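Local atomic coordinates of alpha-amylase (Eisenia fetida, PDB entry 6M4K), a protein that probably hydrolyses internal alpha-1,4-glucosidic linkages of starch-like polysaccharides, as a calcium- and chloride-dependent alpha-amylase of glycoside hydrolase family 13. Residues 69-77 with 181-192; 49-57 with 108-119. All blocks are in the same frame, centred on the assembly; numbering follows the deposited sequence. Where two conformers were deposited one is given.

Interaction 1 of 2, residues 69-77 with 181-192; sequences PVSYTMNSR and VEAEFANRLIGW
Tyr72 lies over one face of the Phe185 ring, its CD1 3.6 Å from Phe185 CG and displaced toward the rim, while the sulfur of Met74 comes in at that ring's edge, close to its plane. The two aromatic planes are inclined by 36°, and the pair is oblique. Phe185 reaches the loop because its CG stands anti to the backbone N (chi1 166°). Farther along the tyrosine, Val181 CG1 touches Tyr72 CE2 at 3.5 Å, and the phenolic OH is hydrogen-bonded to Tyr133. The setting is the (beta/alpha)8 barrel of family 13: helix 176-192, which precedes barrel strand 196-199, receives the long loop between strand 44-47 and helix 81-93. Met74 makes a Met-aromatic contact, with SD 3.9 Å from Phe185 CE1; its chain, bent at chi2 and chi3, slides past Trp192, CG lying 3.8 Å from Trp192 CZ3. Between these apolar groups the guanidinium of Arg188 grips one backbone oxygen end-on, NH1 at 2.9 Å and NH2 at 3.1 Å from Tyr72 O. Both nitrogens approach from the same face of the carbonyl, whose oxygen lies in the guanidinium plane. Along another edge, NE and NH2 bind the two carboxylate oxygens of Glu184 side-on, NE to OE2 at 2.9 Å in a salt bridge one helical turn back, which fixes the rotation of the planar group. A leucine in place of Arg188 would probably deprive Tyr72 O of both donors and leave the Glu184 carboxylate without its charged mate.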
loop_
_atom_site.group_PDB
_atom_site.type_symbol
_atom_site.label_atom_id
_atom_site.label_comp_id
_atom_site.label_asym_id
_atom_site.label_seq_id
_atom_site.Cartn_x
_atom_site.Cartn_y
_atom_site.Cartn_z
ATOM N N PRO A 69 -15.668 12.315 -1.453
ATOM C CA PRO A 69 -16.021 12.664 -2.831
ATOM C C PRO A 69 -17.128 13.706 -2.901
ATOM O O PRO A 69 -18.082 13.697 -2.113
ATOM C CB PRO A 69 -16.488 11.333 -3.429
ATOM C CG PRO A 69 -15.779 10.307 -2.615
ATOM C CD PRO A 69 -15.739 10.861 -1.216
ATOM N N VAL A 70 -16.992 14.576 -3.896
ATOM C CA VAL A 70 -18.011 15.552 -4.250
ATOM C C VAL A 70 -18.633 15.251 -5.613
ATOM O O VAL A 70 -19.838 15.437 -5.806
ATOM C CB VAL A 70 -17.428 16.982 -4.175
ATOM C CG1 VAL A 70 -18.377 18.010 -4.810
ATOM C CG2 VAL A 70 -17.132 17.343 -2.722
ATOM N N SER A 71 -17.842 14.746 -6.554
ATOM C CA SER A 71 -18.362 14.259 -7.827
ATOM C C SER A 71 -17.341 13.292 -8.409
ATOM O O SER A 71 -16.327 12.981 -7.779
ATOM C CB SER A 71 -18.665 15.403 -8.800
ATOM O OG SER A 71 -17.491 15.791 -9.482
ATOM N N TYR A 72 -17.620 12.808 -9.620
ATOM C CA TYR A 72 -16.701 11.918 -10.320
ATOM C C TYR A 72 -16.000 12.603 -11.488
ATOM O O TYR A 72 -15.432 11.922 -12.351
ATOM C CB TYR A 72 -17.403 10.617 -10.716
ATOM C CG TYR A 72 -18.056 9.937 -9.530
ATOM C CD1 TYR A 72 -17.291 9.293 -8.557
ATOM C CD2 TYR A 72 -19.437 9.950 -9.368
ATOM C CE1 TYR A 72 -17.890 8.688 -7.461
ATOM C CE2 TYR A 72 -20.041 9.346 -8.280
ATOM C CZ TYR A 72 -19.272 8.703 -7.329
ATOM O OH TYR A 72 -19.888 8.107 -6.252
ATOM N N THR A 73 -16.008 13.940 -11.534
ATOM C CA THR A 73 -15.070 14.609 -12.421
ATOM C C THR A 73 -13.650 14.397 -11.899
ATOM O O THR A 73 -13.446 13.856 -10.812
ATOM C CB THR A 73 -15.392 16.097 -12.560
ATOM O OG1 THR A 73 -15.036 16.792 -11.355
ATOM C CG2 THR A 73 -16.876 16.288 -12.853
ATOM N N MET A 74 -12.660 14.804 -12.684
ATOM C CA MET A 74 -11.286 14.360 -12.476
ATOM C C MET A 74 -10.306 15.506 -12.260
ATOM O O MET A 74 -9.156 15.449 -12.693
ATOM C CB MET A 74 -10.852 13.435 -13.607
ATOM C CG MET A 74 -11.524 12.066 -13.511
ATOM S SD MET A 74 -10.925 11.121 -12.091
ATOM C CE MET A 74 -9.270 10.785 -12.688
ATOM N N ASN A 75 -10.737 16.539 -11.545
ATOM C CA ASN A 75 -9.857 17.620 -11.111
ATOM C C ASN A 75 -9.726 17.523 -9.596
ATOM O O ASN A 75 -10.726 17.648 -8.881
ATOM C CB ASN A 75 -10.469 18.960 -11.511
ATOM C CG ASN A 75 -9.485 20.110 -11.441
ATOM O OD1 ASN A 75 -8.270 19.923 -11.393
ATOM N ND2 ASN A 75 -10.017 21.327 -11.456
ATOM N N SER A 76 -8.506 17.262 -9.116
ATOM C CA SER A 76 -8.232 16.974 -7.715
ATOM C C SER A 76 -7.016 17.777 -7.267
ATOM O O SER A 76 -6.351 18.452 -8.062
ATOM C CB SER A 76 -7.929 15.482 -7.518
ATOM O OG SER A 76 -6.670 15.153 -8.090
ATOM N N ARG A 77 -6.678 17.636 -5.989
ATOM C CA ARG A 77 -5.482 18.293 -5.476
ATOM C C ARG A 77 -4.234 17.893 -6.245
ATOM O O ARG A 77 -3.310 18.695 -6.398
ATOM C CB ARG A 77 -5.307 17.963 -4.000
ATOM C CG ARG A 77 -4.154 18.720 -3.362
ATOM C CD ARG A 77 -4.003 18.434 -1.888
ATOM N NE ARG A 77 -3.029 19.361 -1.317
ATOM C CZ ARG A 77 -2.997 19.716 -0.035
ATOM N NH1 ARG A 77 -3.846 19.205 0.842
ATOM N NH2 ARG A 77 -2.107 20.629 0.361
ATOM N N VAL A 181 -23.683 4.748 -11.842
ATOM C CA VAL A 181 -22.860 5.952 -11.749
ATOM C C VAL A 181 -21.429 5.600 -11.361
ATOM O O VAL A 181 -20.463 6.123 -11.939
ATOM C CB VAL A 181 -23.493 6.935 -10.750
ATOM C CG1 VAL A 181 -22.480 7.964 -10.304
ATOM C CG2 VAL A 181 -24.709 7.611 -11.383
ATOM N N GLU A 182 -21.270 4.721 -10.376
ATOM C CA GLU A 182 -19.928 4.380 -9.920
ATOM C C GLU A 182 -19.180 3.570 -10.971
ATOM O O GLU A 182 -17.978 3.778 -11.183
ATOM C CB GLU A 182 -20.000 3.685 -8.562
ATOM C CG GLU A 182 -20.500 4.658 -7.490
ATOM C CD GLU A 182 -20.399 4.143 -6.082
ATOM O OE1 GLU A 182 -20.578 2.931 -5.882
ATOM O OE2 GLU A 182 -20.153 4.977 -5.172
ATOM N N ALA A 183 -19.880 2.674 -11.676
ATOM C CA ALA A 183 -19.233 1.948 -12.765
ATOM C C ALA A 183 -18.855 2.866 -13.916
ATOM O O ALA A 183 -17.829 2.645 -14.565
ATOM C CB ALA A 183 -20.131 0.817 -13.256
ATOM N N GLU A 184 -19.661 3.897 -14.197
ATOM C CA GLU A 184 -19.296 4.837 -15.252
ATOM C C GLU A 184 -17.989 5.537 -14.916
ATOM O O GLU A 184 -17.135 5.722 -15.788
ATOM C CB GLU A 184 -20.402 5.877 -15.457
ATOM C CG GLU A 184 -20.163 6.845 -16.644
ATOM C CD GLU A 184 -19.144 7.952 -16.363
ATOM O OE1 GLU A 184 -19.059 8.415 -15.204
ATOM O OE2 GLU A 184 -18.425 8.367 -17.304
ATOM N N PHE A 185 -17.838 5.953 -13.657
ATOM C CA PHE A 185 -16.600 6.569 -13.183
ATOM C C PHE A 185 -15.416 5.628 -13.383
ATOM O O PHE A 185 -14.419 5.985 -14.022
ATOM C CB PHE A 185 -16.797 6.908 -11.703
ATOM C CG PHE A 185 -15.531 7.258 -10.956
ATOM C CD1 PHE A 185 -14.684 8.260 -11.400
ATOM C CD2 PHE A 185 -15.218 6.599 -9.783
ATOM C CE1 PHE A 185 -13.530 8.584 -10.679
ATOM C CE2 PHE A 185 -14.079 6.915 -9.064
ATOM C CZ PHE A 185 -13.238 7.909 -9.512
ATOM N N ALA A 186 -15.531 4.401 -12.876
ATOM C CA ALA A 186 -14.440 3.446 -13.023
ATOM C C ALA A 186 -14.148 3.151 -14.491
ATOM O O ALA A 186 -12.983 3.082 -14.895
ATOM C CB ALA A 186 -14.770 2.165 -12.264
ATOM N N ASN A 187 -15.195 2.996 -15.313
ATOM C CA ASN A 187 -14.983 2.676 -16.722
ATOM C C ASN A 187 -14.333 3.816 -17.489
ATOM O O ASN A 187 -13.580 3.575 -18.439
ATOM C CB ASN A 187 -16.306 2.284 -17.382
ATOM C CG ASN A 187 -16.669 0.851 -17.110
ATOM O OD1 ASN A 187 -15.783 0.027 -16.896
ATOM N ND2 ASN A 187 -17.969 0.535 -17.116
ATOM N N ARG A 188 -14.645 5.062 -17.131
ATOM C CA ARG A 188 -13.992 6.190 -17.779
ATOM C C ARG A 188 -12.494 6.140 -17.528
ATOM O O ARG A 188 -11.687 6.309 -18.450
ATOM C CB ARG A 188 -14.611 7.496 -17.265
ATOM C CG ARG A 188 -14.047 8.774 -17.872
ATOM C CD ARG A 188 -14.994 9.985 -17.684
ATOM N NE ARG A 188 -15.951 9.782 -16.604
ATOM C CZ ARG A 188 -15.877 10.378 -15.417
ATOM N NH1 ARG A 188 -14.897 11.237 -15.168
ATOM N NH2 ARG A 188 -16.778 10.113 -14.480
ATOM N N LEU A 189 -12.111 5.826 -16.289
ATOM C CA LEU A 189 -10.694 5.761 -15.954
ATOM C C LEU A 189 -10.022 4.565 -16.619
ATOM O O LEU A 189 -8.903 4.695 -17.140
ATOM C CB LEU A 189 -10.511 5.764 -14.439
ATOM C CG LEU A 189 -10.493 7.152 -13.777
ATOM C CD1 LEU A 189 -11.692 8.029 -14.151
ATOM C CD2 LEU A 189 -10.396 7.001 -12.274
ATOM N N ILE A 190 -10.690 3.407 -16.639
ATOM C CA ILE A 190 -10.155 2.255 -17.359
ATOM C C ILE A 190 -9.938 2.611 -18.825
ATOM O O ILE A 190 -8.897 2.285 -19.409
ATOM C CB ILE A 190 -11.089 1.044 -17.194
ATOM C CG1 ILE A 190 -11.038 0.521 -15.762
ATOM C CG2 ILE A 190 -10.700 -0.071 -18.162
ATOM C CD1 ILE A 190 -12.150 -0.466 -15.446
ATOM N N GLY A 191 -10.882 3.347 -19.419
ATOM C CA GLY A 191 -10.738 3.706 -20.819
ATOM C C GLY A 191 -9.529 4.575 -21.094
ATOM O O GLY A 191 -8.927 4.489 -22.166
ATOM N N TRP A 192 -9.143 5.411 -20.131
ATOM C CA TRP A 192 -7.942 6.227 -20.274
ATOM C C TRP A 192 -6.653 5.441 -20.067
ATOM O O TRP A 192 -5.577 5.941 -20.413
ATOM C CB TRP A 192 -7.959 7.383 -19.277
ATOM C CG TRP A 192 -9.104 8.329 -19.454
ATOM C CD1 TRP A 192 -9.942 8.428 -20.532
ATOM C CD2 TRP A 192 -9.548 9.308 -18.510
ATOM N NE1 TRP A 192 -10.873 9.417 -20.312
ATOM C CE2 TRP A 192 -10.650 9.974 -19.078
ATOM C CE3 TRP A 192 -9.112 9.692 -17.236
ATOM C CZ2 TRP A 192 -11.328 11.001 -18.418
ATOM C CZ3 TRP A 192 -9.784 10.711 -16.582
ATOM C CH2 TRP A 192 -10.879 11.356 -17.176
#

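Interaction 2 of 2, residues 49-57 with 108-119; sequences PPNEHRIVT and TGGGSGTGSDGN
Glu52 reaches across to segment 108-119 and ends against the backbone of the type I beta turn from Gly115 to Gly118 and the residue after it. Both segments belong to excursions from the catalytic barrel of family 13: one follows strand 44-47, the other lies after the third strand, 97-102, in what corresponds to domain B of these amylases. The glutamate is extended, with CG anti to the backbone N (chi1 -180°), and this carries the carboxylate up to the turn. CB passes Ser116 OG and Asp117 CB at about van der Waals distance; CG lies 3.4 Å from Asp117 N; CD rests against Asp117 CB. At the tip the two oxygens divide the work. OE1 accepts from Asn119 ND2 at 2.7 Å, the bond lying in the amide plane, and is also hydrogen-bonded to Ser71. Asn119 N meets Glu52 OE2 on its syn lone pair at 2.9 Å, and Asp117 N gives to the same oxygen from above the carboxylate plane. Four bonds thus hold a buried carboxylate.

The next residues continue the junction. Ser116 exchanges bonds with His53, its N giving to His53 O while its OG accepts from His53 N and is also hydrogen-bonded to Asn75 O; Ser116 CB makes a CH-pi contact over the imidazole face, 4.0 Å from the centroid. That ring is held at both ends, ND1 donating to Arg54 O and NE2 bonded to Arg77 N. A single backbone bridge pairs Arg54 with Gly115. Arg54 then extends to the glycine-rich end, where NH1 and NH2 both bind Gly110 O, NH1 also meets Gln68, and a water accepts from Arg54 NH2 at 2.9 Å and donates to Ser112 O.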
loop_
_atom_site.group_PDB
_atom_site.type_symbol
_atom_site.label_atom_id
_atom_site.label_comp_id
_atom_site.label_asym_id
_atom_site.label_seq_id
_atom_site.Cartn_x
_atom_site.Cartn_y
_atom_site.Cartn_z
ATOM N N PRO A 49 -6.913 9.587 -4.352
ATOM C CA PRO A 49 -8.210 9.723 -5.051
ATOM C C PRO A 49 -8.174 10.862 -6.053
ATOM O O PRO A 49 -7.851 12.004 -5.692
ATOM C CB PRO A 49 -9.201 9.985 -3.906
ATOM C CG PRO A 49 -8.599 9.222 -2.743
ATOM C CD PRO A 49 -7.103 9.421 -2.896
ATOM N N PRO A 50 -8.454 10.584 -7.331
ATOM C CA PRO A 50 -8.257 11.588 -8.381
ATOM C C PRO A 50 -9.543 12.292 -8.780
ATOM O O PRO A 50 -9.505 13.202 -9.618
ATOM C CB PRO A 50 -7.733 10.741 -9.544
ATOM C CG PRO A 50 -8.509 9.463 -9.380
ATOM C CD PRO A 50 -8.563 9.224 -7.894
ATOM N N ASN A 51 -10.680 11.850 -8.248
ATOM C CA ASN A 51 -11.955 12.479 -8.550
ATOM C C ASN A 51 -12.109 13.769 -7.741
ATOM O O ASN A 51 -11.326 14.063 -6.830
ATOM C CB ASN A 51 -13.096 11.535 -8.194
ATOM C CG ASN A 51 -13.096 11.197 -6.736
ATOM O OD1 ASN A 51 -12.198 10.500 -6.262
ATOM N ND2 ASN A 51 -14.065 11.710 -5.997
ATOM N N GLU A 52 -13.153 14.529 -8.066
ATOM C CA GLU A 52 -13.439 15.750 -7.325
ATOM C C GLU A 52 -13.774 15.422 -5.880
ATOM O O GLU A 52 -14.708 14.660 -5.603
ATOM C CB GLU A 52 -14.600 16.503 -7.963
ATOM C CG GLU A 52 -14.891 17.774 -7.192
ATOM C CD GLU A 52 -15.975 18.632 -7.791
ATOM O OE1 GLU A 52 -16.841 18.129 -8.545
ATOM O OE2 GLU A 52 -15.962 19.844 -7.482
ATOM N N HIS A 53 -13.038 16.041 -4.961
ATOM C CA HIS A 53 -13.194 15.791 -3.542
ATOM C C HIS A 53 -13.463 17.099 -2.806
ATOM O O HIS A 53 -13.283 18.200 -3.337
ATOM C CB HIS A 53 -11.935 15.122 -2.968
ATOM C CG HIS A 53 -10.676 15.870 -3.274
ATOM N ND1 HIS A 53 -10.289 16.996 -2.576
ATOM C CD2 HIS A 53 -9.745 15.687 -4.242
ATOM C CE1 HIS A 53 -9.155 17.452 -3.081
ATOM N NE2 HIS A 53 -8.805 16.681 -4.096
ATOM N N ARG A 54 -13.877 16.952 -1.554
ATOM C CA ARG A 54 -14.136 18.098 -0.699
ATOM C C ARG A 54 -12.879 18.949 -0.571
ATOM O O ARG A 54 -11.757 18.436 -0.513
ATOM C CB ARG A 54 -14.556 17.594 0.683
ATOM C CG ARG A 54 -15.131 18.666 1.610
ATOM C CD ARG A 54 -15.644 18.070 2.911
ATOM N NE ARG A 54 -16.320 19.101 3.705
ATOM C CZ ARG A 54 -17.320 18.862 4.549
ATOM N NH1 ARG A 54 -17.780 17.634 4.724
ATOM N NH2 ARG A 54 -17.887 19.869 5.209
ATOM N N ILE A 55 -13.072 20.263 -0.528
ATOM C CA ILE A 55 -12.029 21.173 -0.090
ATOM C C ILE A 55 -12.374 21.567 1.337
ATOM O O ILE A 55 -13.451 22.129 1.594
ATOM C CB ILE A 55 -11.920 22.401 -1.007
ATOM C CG1 ILE A 55 -11.497 21.987 -2.418
ATOM C CG2 ILE A 55 -10.912 23.397 -0.428
ATOM C CD1 ILE A 55 -10.144 21.303 -2.470
ATOM N N VAL A 56 -11.481 21.242 2.267
ATOM C CA VAL A 56 -11.657 21.540 3.682
ATOM C C VAL A 56 -10.640 22.611 4.035
ATOM O O VAL A 56 -9.437 22.432 3.821
ATOM C CB VAL A 56 -11.457 20.289 4.546
ATOM C CG1 VAL A 56 -11.472 20.652 6.022
ATOM C CG2 VAL A 56 -12.525 19.238 4.228
ATOM N N THR A 57 -11.126 23.726 4.572
ATOM C CA THR A 57 -10.247 24.810 4.988
ATOM C C THR A 57 -10.128 24.942 6.500
ATOM O O THR A 57 -9.226 25.648 6.973
ATOM C CB THR A 57 -10.680 26.144 4.358
ATOM O OG1 THR A 57 -12.060 26.388 4.638
ATOM C CG2 THR A 57 -10.499 26.109 2.852
ATOM N N THR A 108 -19.533 13.092 1.163
ATOM C CA THR A 108 -18.936 13.900 2.217
ATOM C C THR A 108 -19.606 13.614 3.552
ATOM O O THR A 108 -20.623 12.916 3.633
ATOM C CB THR A 108 -19.077 15.401 1.924
ATOM O OG1 THR A 108 -20.471 15.769 1.972
ATOM C CG2 THR A 108 -18.500 15.740 0.573
ATOM N N GLY A 109 -19.036 14.200 4.604
ATOM C CA GLY A 109 -19.739 14.354 5.859
ATOM C C GLY A 109 -20.747 15.486 5.783
ATOM O O GLY A 109 -21.127 15.954 4.705
ATOM N N GLY A 110 -21.185 15.931 6.957
ATOM C CA GLY A 110 -22.111 17.043 7.030
ATOM C C GLY A 110 -21.483 18.354 6.595
ATOM O O GLY A 110 -20.273 18.491 6.399
ATOM N N GLY A 111 -22.342 19.360 6.453
ATOM C CA GLY A 111 -21.894 20.661 6.003
ATOM C C GLY A 111 -22.019 20.827 4.505
ATOM O O GLY A 111 -22.402 19.921 3.759
ATOM N N SER A 112 -21.699 22.029 4.045
ATOM C CA SER A 112 -21.827 22.342 2.635
ATOM C C SER A 112 -20.593 23.098 2.177
ATOM O O SER A 112 -19.833 23.640 2.982
ATOM C CB SER A 112 -23.074 23.187 2.348
ATOM O OG SER A 112 -22.886 24.513 2.827
ATOM N N GLY A 113 -20.427 23.141 0.866
ATOM C CA GLY A 113 -19.301 23.837 0.271
ATOM C C GLY A 113 -19.169 23.450 -1.180
ATOM O O GLY A 113 -20.154 23.092 -1.837
ATOM N N THR A 114 -17.948 23.526 -1.675
ATOM C CA THR A 114 -17.657 23.049 -3.011
ATOM C C THR A 114 -16.475 22.093 -2.966
ATOM O O THR A 114 -15.727 22.029 -1.985
ATOM C CB THR A 114 -17.382 24.201 -3.979
ATOM O OG1 THR A 114 -16.334 25.035 -3.460
ATOM C CG2 THR A 114 -18.645 25.046 -4.179
ATOM N N GLY A 115 -16.329 21.336 -4.051
ATOM C CA GLY A 115 -15.218 20.429 -4.216
ATOM C C GLY A 115 -14.080 21.041 -5.013
ATOM O O GLY A 115 -14.068 22.229 -5.347
ATOM N N SER A 116 -13.112 20.186 -5.336
ATOM C CA SER A 116 -11.889 20.594 -6.015
ATOM C C SER A 116 -12.097 20.931 -7.484
ATOM O O SER A 116 -11.138 21.363 -8.137
ATOM C CB SER A 116 -10.840 19.484 -5.882
ATOM O OG SER A 116 -11.347 18.236 -6.357
ATOM N N ASP A 117 -13.299 20.718 -8.021
ATOM C CA ASP A 117 -13.627 21.085 -9.394
ATOM C C ASP A 117 -14.750 22.111 -9.436
ATOM O O ASP A 117 -15.319 22.349 -10.506
ATOM C CB ASP A 117 -13.986 19.842 -10.227
ATOM C CG ASP A 117 -13.715 20.021 -11.713
ATOM O OD1 ASP A 117 -12.985 20.954 -12.096
ATOM O OD2 ASP A 117 -14.228 19.208 -12.511
ATOM N N GLY A 118 -15.100 22.704 -8.292
ATOM C CA GLY A 118 -16.092 23.760 -8.251
ATOM C C GLY A 118 -17.528 23.328 -8.040
ATOM O O GLY A 118 -18.398 24.198 -7.911
ATOM N N ASN A 119 -17.817 22.030 -7.985
ATOM C CA ASN A 119 -19.194 21.587 -7.806
ATOM C C ASN A 119 -19.604 21.653 -6.342
ATOM O O ASN A 119 -18.791 21.452 -5.434
ATOM C CB ASN A 119 -19.370 20.172 -8.356
ATOM C CG ASN A 119 -19.327 20.144 -9.867
ATOM O OD1 ASN A 119 -20.103 20.840 -10.535
ATOM N ND2 ASN A 119 -18.403 19.371 -10.421
HETATM O O HOH W 1 -17.902 22.716 4.724
HETATM O O HOH W 2 -15.706 23.699 0.588
#

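Both contacts draw on one long excursion of the barrel, between strand 44-47 and helix 81-93: 49-57 and 69-77 are two pieces of it. Along the chain the segments alternate, 49-57, 69-77, 108-119, 181-192, so the two contacts cross. Their centres are about 14 Å apart on the same side of the chain's centre, and they touch directly, Ser71 OG lying 2.6 Å from Glu52 OE1 and Asn75 O 2.7 Å from Ser116 OG, both probable hydrogen bonds. Residues 69-77 therefore touch both helix 176-192 and segment 108-119, tying a barrel helix to domain B, with the calcium ion about 9 Å from the side chain of Glu182.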